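Local atomic coordinates of dihydrodipicolinate synthase (Agrobacterium tumefaciens, PDB entry 3B4U), a protein that probably catalyses the condensation of pyruvate with aspartate semialdehyde, a lyase step on the way to lysine, as a TIM-barrel member of the dihydrodipicolinate synthase family. Residues G6-L11 / C38-L43; H29-L34 / A68-S73; I75-L80 / R100-A105. All coordinates share one frame; numbering follows the deposited sequence.

Interaction 1. Residues G6-L11 / C38-L43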
loop_
_atom_site.group_PDB
_atom_site.type_symbol
_atom_site.label_atom_id
_atom_site.label_comp_id
_atom_site.label_asym_id
_atom_site.label_seq_id
_atom_site.Cartn_x
_atom_site.Cartn_y
_atom_site.Cartn_z
ATOM N N GLY B 6 6.571 -26.880 3.706
ATOM C CA GLY B 6 5.355 -27.665 3.567
ATOM C C GLY B 6 4.182 -26.842 3.054
ATOM O O GLY B 6 4.329 -25.967 2.200
ATOM N N LEU B 7 3.006 -27.164 3.568
ATOM C CA LEU B 7 1.770 -26.503 3.170
ATOM C C LEU B 7 1.322 -25.547 4.266
ATOM O O LEU B 7 1.109 -25.955 5.410
ATOM C CB LEU B 7 0.658 -27.540 2.913
ATOM C CG LEU B 7 -0.683 -26.931 2.547
ATOM C CD1 LEU B 7 -0.584 -26.025 1.295
ATOM C CD2 LEU B 7 -1.748 -28.009 2.355
ATOM N N SER B 8 1.118 -24.297 3.891
ATOM C CA SER B 8 0.499 -23.333 4.775
ATOM C C SER B 8 -0.805 -22.854 4.144
ATOM O O SER B 8 -0.816 -22.540 2.970
ATOM C CB SER B 8 1.466 -22.165 4.997
ATOM O OG SER B 8 1.027 -21.325 6.057
ATOM N N ALA B 9 -1.898 -22.763 4.914
ATOM C CA ALA B 9 -3.100 -22.117 4.404
ATOM C C ALA B 9 -2.877 -20.632 4.339
ATOM O O ALA B 9 -2.409 -20.031 5.316
ATOM C CB ALA B 9 -4.283 -22.414 5.291
ATOM N N ALA B 10 -3.232 -20.006 3.221
ATOM C CA ALA B 10 -3.279 -18.547 3.125
ATOM C C ALA B 10 -4.625 -18.196 3.756
ATOM O O ALA B 10 -5.642 -18.049 3.086
ATOM C CB ALA B 10 -3.199 -18.094 1.646
ATOM N N LEU B 11 -4.658 -18.116 5.087
ATOM C CA LEU B 11 -5.907 -18.261 5.821
ATOM C C LEU B 11 -6.849 -17.100 5.525
ATOM O O LEU B 11 -6.479 -15.938 5.624
ATOM C CB LEU B 11 -5.629 -18.317 7.330
ATOM C CG LEU B 11 -6.722 -18.972 8.140
ATOM C CD1 LEU B 11 -6.696 -20.487 7.983
ATOM C CD2 LEU B 11 -6.628 -18.550 9.610
ATOM N N CYS B 38 -2.525 -28.917 6.682
ATOM C CA CYS B 38 -1.579 -27.821 6.684
ATOM C C CYS B 38 -0.560 -28.022 7.792
ATOM O O CYS B 38 -0.893 -28.373 8.931
ATOM C CB CYS B 38 -2.272 -26.480 6.891
ATOM S SG CYS B 38 -3.317 -25.982 5.503
ATOM N N ASP B 39 0.676 -27.716 7.465
ATOM C CA ASP B 39 1.768 -27.635 8.423
ATOM C C ASP B 39 1.762 -26.340 9.230
ATOM O O ASP B 39 2.276 -26.281 10.329
ATOM C CB ASP B 39 3.104 -27.804 7.668
ATOM C CG ASP B 39 3.147 -29.117 6.929
ATOM O OD1 ASP B 39 3.119 -30.162 7.618
ATOM O OD2 ASP B 39 3.190 -29.170 5.693
ATOM N N SER B 40 1.183 -25.294 8.658
ATOM C CA SER B 40 1.066 -23.995 9.302
ATOM C C SER B 40 -0.103 -23.258 8.709
ATOM O O SER B 40 -0.694 -23.687 7.722
ATOM C CB SER B 40 2.367 -23.189 9.134
ATOM O OG SER B 40 2.573 -22.830 7.782
ATOM N N VAL B 41 -0.406 -22.105 9.302
ATOM C CA VAL B 41 -1.334 -21.161 8.723
ATOM C C VAL B 41 -0.667 -19.815 8.608
ATOM O O VAL B 41 0.048 -19.376 9.509
ATOM C CB VAL B 41 -2.659 -21.094 9.560
ATOM C CG1 VAL B 41 -3.426 -22.418 9.511
ATOM C CG2 VAL B 41 -2.426 -20.664 11.029
ATOM N N THR B 42 -0.938 -19.152 7.498
ATOM C CA THR B 42 -0.416 -17.809 7.234
ATOM C C THR B 42 -1.570 -16.839 7.460
ATOM O O THR B 42 -2.602 -16.907 6.796
ATOM C CB THR B 42 0.123 -17.671 5.817
ATOM O OG1 THR B 42 1.247 -18.527 5.673
ATOM C CG2 THR B 42 0.558 -16.264 5.528
ATOM N N LEU B 43 -1.393 -15.965 8.442
ATOM C CA LEU B 43 -2.372 -14.938 8.768
ATOM C C LEU B 43 -2.029 -13.641 8.088
ATOM O O LEU B 43 -0.854 -13.304 7.967
ATOM C CB LEU B 43 -2.369 -14.695 10.289
ATOM C CG LEU B 43 -2.525 -15.929 11.158
ATOM C CD1 LEU B 43 -2.637 -15.499 12.619
ATOM C CD2 LEU B 43 -3.668 -16.847 10.714
HETATM O O HOH W 1 -3.767 -15.077 5.136
#
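Two neighbouring parallel strands, 6-10 and 40-43, pair here, and the closest packing between their side chains is a chain of three hydroxyls on the face that carries Ser-8, Ser-40 and Thr-42. Ser-8 holds OG anti to its backbone N (chi1 -168°), which places the oxygen between its two partners: Ser-40 OG at 2.8 Å from Ser-8 OG, and Thr-42 OG1 on the other side. Ser-40 takes the crowded position between N and the carbonyl carbon to meet it. Small hydroxyl residues suit a face where one OG must serve two neighbours. The backbone ladder runs alongside, best seen in Thr-42 N to Ala-9 O, 2.8 Å, nearly along the C=O axis. On the opposite face Ala-9 CB lies 3.7 Å from Cys-38 SG, and Leu-11 CD2 lies 3.6 Å beside Leu-43 CD2; helix 23-35 covers Leu-11, Cys-38 and Val-41. The pairing loosens toward Leu-11. Ala-10, centre of an inverse gamma turn, buries little against 38-43, and beyond it a water donates to both Leu-11 O and Thr-42 O (2.7 Å from the water to Thr-42 O), while Leu-11 N still bonds to Thr-42 O. The other end is partly exposed yet firmly bonded: Asp-39 sends OD2 to Leu-7 N, 2.9 Å and almost straight at 170°, through the anti lone pair. Gly-6 fits beside it because a CB there would collide with that carboxylate and, at these backbone angles, with the preceding carbonyl O. OD2 also forms a salt bridge with Arg-222, on helix 218-225. Two donors on one oxygen should stabilise the charged carboxylate, whereas the neutral, buried hydroxyl chain keeps a polar strip on this strand pair without adding formal charge.

Interaction 2. Residues H29-L34 / A68-S73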
loop_
_atom_site.group_PDB
_atom_site.type_symbol
_atom_site.label_atom_id
_atom_site.label_comp_id
_atom_site.label_asym_id
_atom_site.label_seq_id
_atom_site.Cartn_x
_atom_site.Cartn_y
_atom_site.Cartn_z
ATOM N N HIS B 29 -11.291 -22.218 12.059
ATOM C CA HIS B 29 -10.907 -22.472 10.679
ATOM C C HIS B 29 -9.430 -22.834 10.582
ATOM O O HIS B 29 -9.069 -23.786 9.892
ATOM C CB HIS B 29 -11.287 -21.273 9.810
ATOM C CG HIS B 29 -10.911 -21.430 8.390
ATOM N ND1 HIS B 29 -11.388 -22.452 7.605
ATOM C CD2 HIS B 29 -10.099 -20.669 7.623
ATOM C CE1 HIS B 29 -10.864 -22.306 6.396
ATOM N NE2 HIS B 29 -10.076 -21.237 6.371
ATOM N N ALA B 30 -8.580 -22.125 11.303
ATOM C CA ALA B 30 -7.164 -22.477 11.342
ATOM C C ALA B 30 -6.978 -23.907 11.845
ATOM O O ALA B 30 -6.214 -24.683 11.279
ATOM C CB ALA B 30 -6.401 -21.502 12.219
ATOM N N ARG B 31 -7.659 -24.270 12.930
ATOM C CA ARG B 31 -7.532 -25.614 13.476
ATOM C C ARG B 31 -7.977 -26.659 12.463
ATOM O O ARG B 31 -7.364 -27.721 12.351
ATOM C CB ARG B 31 -8.372 -25.766 14.732
ATOM C CG ARG B 31 -7.811 -25.019 15.922
ATOM C CD ARG B 31 -6.605 -25.700 16.527
ATOM N NE ARG B 31 -6.232 -25.119 17.829
ATOM C CZ ARG B 31 -5.087 -25.364 18.469
ATOM N NH1 ARG B 31 -4.871 -24.770 19.623
ATOM N NH2 ARG B 31 -4.160 -26.175 17.989
ATOM N N ARG B 32 -9.043 -26.376 11.731
ATOM C CA ARG B 32 -9.530 -27.290 10.684
ATOM C C ARG B 32 -8.476 -27.457 9.597
ATOM O O ARG B 32 -8.172 -28.577 9.170
ATOM C CB ARG B 32 -10.853 -26.766 10.124
ATOM C CG ARG B 32 -11.313 -27.516 8.878
ATOM C CD ARG B 32 -12.752 -27.172 8.479
ATOM N NE ARG B 32 -12.900 -25.730 8.292
ATOM C CZ ARG B 32 -13.884 -24.982 8.757
ATOM N NH1 ARG B 32 -14.902 -25.534 9.387
ATOM N NH2 ARG B 32 -13.850 -23.680 8.595
ATOM N N CYS B 33 -7.903 -26.360 9.114
ATOM C CA CYS B 33 -6.894 -26.445 8.076
ATOM C C CYS B 33 -5.647 -27.199 8.531
ATOM O O CYS B 33 -5.093 -28.025 7.776
ATOM C CB CYS B 33 -6.521 -25.025 7.616
ATOM S SG CYS B 33 -7.801 -24.187 6.653
ATOM N N LEU B 34 -5.219 -26.950 9.757
ATOM C CA LEU B 34 -4.110 -27.700 10.338
ATOM C C LEU B 34 -4.433 -29.180 10.459
ATOM O O LEU B 34 -3.671 -30.034 9.998
ATOM C CB LEU B 34 -3.723 -27.086 11.682
ATOM C CG LEU B 34 -3.104 -25.683 11.632
ATOM C CD1 LEU B 34 -3.119 -25.045 13.007
ATOM C CD2 LEU B 34 -1.693 -25.677 11.070
ATOM N N ALA B 68 -5.262 -19.219 22.380
ATOM C CA ALA B 68 -6.097 -20.358 22.006
ATOM C C ALA B 68 -5.252 -21.632 21.797
ATOM O O ALA B 68 -5.782 -22.674 21.449
ATOM C CB ALA B 68 -6.906 -20.043 20.763
ATOM N N GLY B 69 -3.952 -21.517 21.900
ATOM C CA GLY B 69 -3.103 -22.690 21.944
ATOM C C GLY B 69 -2.521 -23.156 20.646
ATOM O O GLY B 69 -1.893 -24.196 20.633
ATOM N N ILE B 70 -2.717 -22.400 19.575
ATOM C CA ILE B 70 -2.045 -22.716 18.332
ATOM C C ILE B 70 -0.574 -22.362 18.501
ATOM O O ILE B 70 -0.231 -21.267 18.935
ATOM C CB ILE B 70 -2.692 -21.995 17.130
ATOM C CG1 ILE B 70 -4.088 -22.576 16.875
ATOM C CG2 ILE B 70 -1.825 -22.170 15.874
ATOM C CD1 ILE B 70 -4.927 -21.816 15.879
ATOM N N ALA B 71 0.303 -23.302 18.204
ATOM C CA ALA B 71 1.730 -23.087 18.403
ATOM C C ALA B 71 2.215 -21.936 17.527
ATOM O O ALA B 71 1.933 -21.935 16.328
ATOM C CB ALA B 71 2.495 -24.368 18.032
ATOM N N PRO B 72 2.980 -20.981 18.079
ATOM C CA PRO B 72 3.532 -19.930 17.230
ATOM C C PRO B 72 4.329 -20.472 16.039
ATOM O O PRO B 72 4.308 -19.869 14.969
ATOM C CB PRO B 72 4.419 -19.142 18.203
ATOM C CG PRO B 72 3.765 -19.260 19.522
ATOM C CD PRO B 72 3.193 -20.699 19.512
ATOM N N SER B 73 5.011 -21.602 16.209
ATOM C CA SER B 73 5.738 -22.211 15.117
ATOM C C SER B 73 4.879 -22.758 13.995
ATOM O O SER B 73 5.412 -23.168 12.961
ATOM C CB SER B 73 6.658 -23.293 15.649
ATOM O OG SER B 73 5.922 -24.334 16.251
HETATM O O HOH W 2 -8.081 -23.779 19.480
#
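Arg-31 leaves its helix with CG anti to the carbonyl carbon (chi1 -72°), bends at chi2 (-75°), and then runs out extended, so that its guanidinium reaches the turn at 68-70. Ile-70 also sets CG1 anti to its carbonyl carbon, sending that branch back toward the helix; the two side chains meet tip to tip. Ile-70 CG1 sits over the centre of one guanidinium face, 3.4 Å from Arg-31 CZ, an apolar cover on the flat surface that leaves the N-H groups pointing outward in their plane. There, at the edge, Arg-31 NH1 donates to Ala-68 O at 2.9 Å, although the bond is bent (N-H...O 141°) and the nitrogen stands above the carbonyl plane. A water lies in the guanidinium plane too: it accepts from Arg-31 NE at 2.8 Å and donates to Ala-68 O. The acceptor belongs to the turn that ends helix 57-67. Gly-69 is where the backbone first departs from helical angles, and its positive phi closes a Schellman motif, in which two hydrogen bonds return to the final helical turn; glycine suits it because a CB at these angles would jam against the preceding carbonyl. Carbonyls at a helix C-terminus carry partial negative charge, so a cation there is probably favoured. Beneath this polar rim, Ile-70 offers its other atoms to the helix: CD1 meets Ala-30 CB at 4.0 Å, and CG2 lies 4.3 Å from Leu-34 CD1. The small methyl of Ala-30 lets the loop come close to the helix, and Phe-65 of helix 57-67 packs on both Ala-30 and Ile-70. Around the helix from this contact, Arg-32 NH2 donates in plane to His-29 ND1, 2.9 Å away, while its NH1 forms a salt bridge with Glu-260.

Interaction 3. Residues I75-L80 / R100-A105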
loop_
_atom_site.group_PDB
_atom_site.type_symbol
_atom_site.label_atom_id
_atom_site.label_comp_id
_atom_site.label_asym_id
_atom_site.label_seq_id
_atom_site.Cartn_x
_atom_site.Cartn_y
_atom_site.Cartn_z
ATOM N N ILE B 75 2.440 -20.665 12.861
ATOM C CA ILE B 75 1.859 -19.415 12.388
ATOM C C ILE B 75 2.897 -18.652 11.592
ATOM O O ILE B 75 4.025 -18.441 12.027
ATOM C CB ILE B 75 1.386 -18.541 13.562
ATOM C CG1 ILE B 75 0.326 -19.272 14.372
ATOM C CG2 ILE B 75 0.845 -17.196 13.062
ATOM C CD1 ILE B 75 -0.079 -18.562 15.659
ATOM N N VAL B 76 2.509 -18.236 10.393
ATOM C CA VAL B 76 3.256 -17.300 9.546
ATOM C C VAL B 76 2.444 -16.015 9.513
ATOM O O VAL B 76 1.217 -16.076 9.427
ATOM C CB VAL B 76 3.423 -17.878 8.125
ATOM C CG1 VAL B 76 4.092 -16.901 7.170
ATOM C CG2 VAL B 76 4.183 -19.213 8.179
ATOM N N THR B 77 3.079 -14.844 9.598
ATOM C CA THR B 77 2.352 -13.588 9.497
ATOM C C THR B 77 2.744 -12.818 8.259
ATOM O O THR B 77 3.931 -12.511 8.053
ATOM C CB THR B 77 2.556 -12.716 10.738
ATOM O OG1 THR B 77 3.935 -12.423 10.908
ATOM C CG2 THR B 77 2.063 -13.404 11.979
ATOM N N GLY B 78 1.761 -12.423 7.462
ATOM C CA GLY B 78 1.984 -11.504 6.358
ATOM C C GLY B 78 2.210 -10.095 6.839
ATOM O O GLY B 78 1.560 -9.642 7.775
ATOM N N VAL B 79 3.145 -9.418 6.198
ATOM C CA VAL B 79 3.476 -8.009 6.441
ATOM C C VAL B 79 3.473 -7.359 5.071
ATOM O O VAL B 79 4.245 -7.719 4.205
ATOM C CB VAL B 79 4.834 -7.859 7.169
ATOM C CG1 VAL B 79 5.215 -6.393 7.286
ATOM C CG2 VAL B 79 4.739 -8.475 8.588
ATOM N N LEU B 80 2.546 -6.426 4.889
ATOM C CA LEU B 80 2.122 -5.880 3.601
ATOM C C LEU B 80 2.102 -4.379 3.625
ATOM O O LEU B 80 1.194 -3.754 3.120
ATOM C CB LEU B 80 0.739 -6.421 3.227
ATOM C CG LEU B 80 0.518 -7.936 3.266
ATOM C CD1 LEU B 80 -0.935 -8.278 2.896
ATOM C CD2 LEU B 80 1.490 -8.687 2.332
ATOM N N ARG B 100 6.651 -18.798 12.928
ATOM C CA ARG B 100 7.535 -19.594 12.084
ATOM C C ARG B 100 8.288 -18.729 11.082
ATOM O O ARG B 100 9.479 -18.934 10.824
ATOM C CB ARG B 100 6.705 -20.638 11.308
ATOM C CG ARG B 100 7.573 -21.717 10.738
ATOM C CD ARG B 100 6.950 -22.500 9.613
ATOM N NE ARG B 100 7.793 -23.647 9.199
ATOM C CZ ARG B 100 8.901 -23.600 8.458
ATOM N NH1 ARG B 100 9.380 -22.490 7.956
ATOM N NH2 ARG B 100 9.555 -24.727 8.199
ATOM N N ASN B 101 7.562 -17.784 10.487
ATOM C CA ASN B 101 8.095 -16.956 9.427
ATOM C C ASN B 101 7.307 -15.669 9.361
ATOM O O ASN B 101 6.156 -15.586 9.827
ATOM C CB ASN B 101 7.930 -17.618 8.012
ATOM C CG ASN B 101 8.776 -18.828 7.795
ATOM O OD1 ASN B 101 9.986 -18.719 7.452
ATOM N ND2 ASN B 101 8.187 -19.966 7.955
ATOM N N ILE B 102 7.922 -14.675 8.724
ATOM C CA ILE B 102 7.231 -13.525 8.184
ATOM C C ILE B 102 7.103 -13.706 6.672
ATOM O O ILE B 102 8.063 -14.081 6.024
ATOM C CB ILE B 102 8.044 -12.234 8.448
ATOM C CG1 ILE B 102 8.411 -12.083 9.935
ATOM C CG2 ILE B 102 7.268 -10.995 7.940
ATOM C CD1 ILE B 102 7.230 -12.097 10.883
ATOM N N LEU B 103 5.929 -13.408 6.116
ATOM C CA LEU B 103 5.741 -13.296 4.674
ATOM C C LEU B 103 5.760 -11.821 4.377
ATOM O O LEU B 103 4.783 -11.121 4.648
ATOM C CB LEU B 103 4.434 -13.952 4.263
ATOM C CG LEU B 103 4.103 -13.803 2.776
ATOM C CD1 LEU B 103 5.139 -14.515 1.899
ATOM C CD2 LEU B 103 2.692 -14.328 2.482
ATOM N N LEU B 104 6.889 -11.334 3.884
ATOM C CA LEU B 104 7.136 -9.910 3.754
ATOM C C LEU B 104 7.043 -9.449 2.317
ATOM O O LEU B 104 7.871 -9.783 1.471
ATOM C CB LEU B 104 8.516 -9.575 4.320
ATOM C CG LEU B 104 8.909 -8.104 4.331
ATOM C CD1 LEU B 104 7.988 -7.247 5.196
ATOM C CD2 LEU B 104 10.366 -7.953 4.771
ATOM N N ALA B 105 6.037 -8.628 2.050
ATOM C CA ALA B 105 5.915 -7.995 0.758
ATOM C C ALA B 105 6.871 -6.815 0.663
ATOM O O ALA B 105 7.140 -6.154 1.652
ATOM C CB ALA B 105 4.479 -7.515 0.506
#
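Leu-103 O is gripped twice by the strand beside it: Val-79 N donates to it at 2.8 Å, lying in the carbonyl plane, and Gly-78 CA adds a weaker C-H...O contact at 3.3 Å. The ladder continues on both sides with Leu-103 N to Thr-77 O, its donor well above the carbonyl plane, and with Ala-105 N to Val-79 O, 2.9 Å and 167° at the hydrogen, almost exactly along the C=O axis. At the start, Ile-75 O takes the N-H of Arg-100. The face of Thr-77, Val-79, Ile-102 and Leu-104 turns to helix 84-96 and is closely packed. Val-79, with CG1 anti to its backbone N (chi1 174°), divides its two methyls: CG2 crosses obliquely to Ile-102 CG2 at 3.6 Å, and CG1 lies alongside Leu-104 CD1 at the same distance. Branching at CB thus lets this one residue meet two neighbours. Thr-77 OG1 approaches Ile-102 CD1 to 3.3 Å and, buried, has no polar partner in the model. On the other face Leu-103 CB rests 4.0 Å from Gly-78 CA. Leu-80 CD2 touches Ala-105 CB just past the strand ends, and Leu-80 also packs on Tyr-109 of the second subunit. Strand 75-79, helix 84-96 and strand 101-104 form a beta-alpha-beta unit of the TIM barrel, the fold whose active sites lie at the C-terminal ends of the strands.

How the interactions relate
The three contacts follow one sector of the barrel. Interactions 1 and 3 are strand pairs of one parallel sheet, with centres about 11 Å apart, and strands 40-43 and 75-79 join them as neighbours, so the strands run in the order 6-10, 40-43, 75-79, 101-104. Interaction 2 lies outside this wall, its centre about 9 Å from that of interaction 1 and about 16 Å from that of interaction 3. Its helix 23-35 links the two strands of interaction 1, whereas its loop leads into strand 75-79. Along the chain, interactions 1 and 2 interleave, and interaction 3 opens after both have closed, so inner wall and outer layer come from the same successive beta-alpha units.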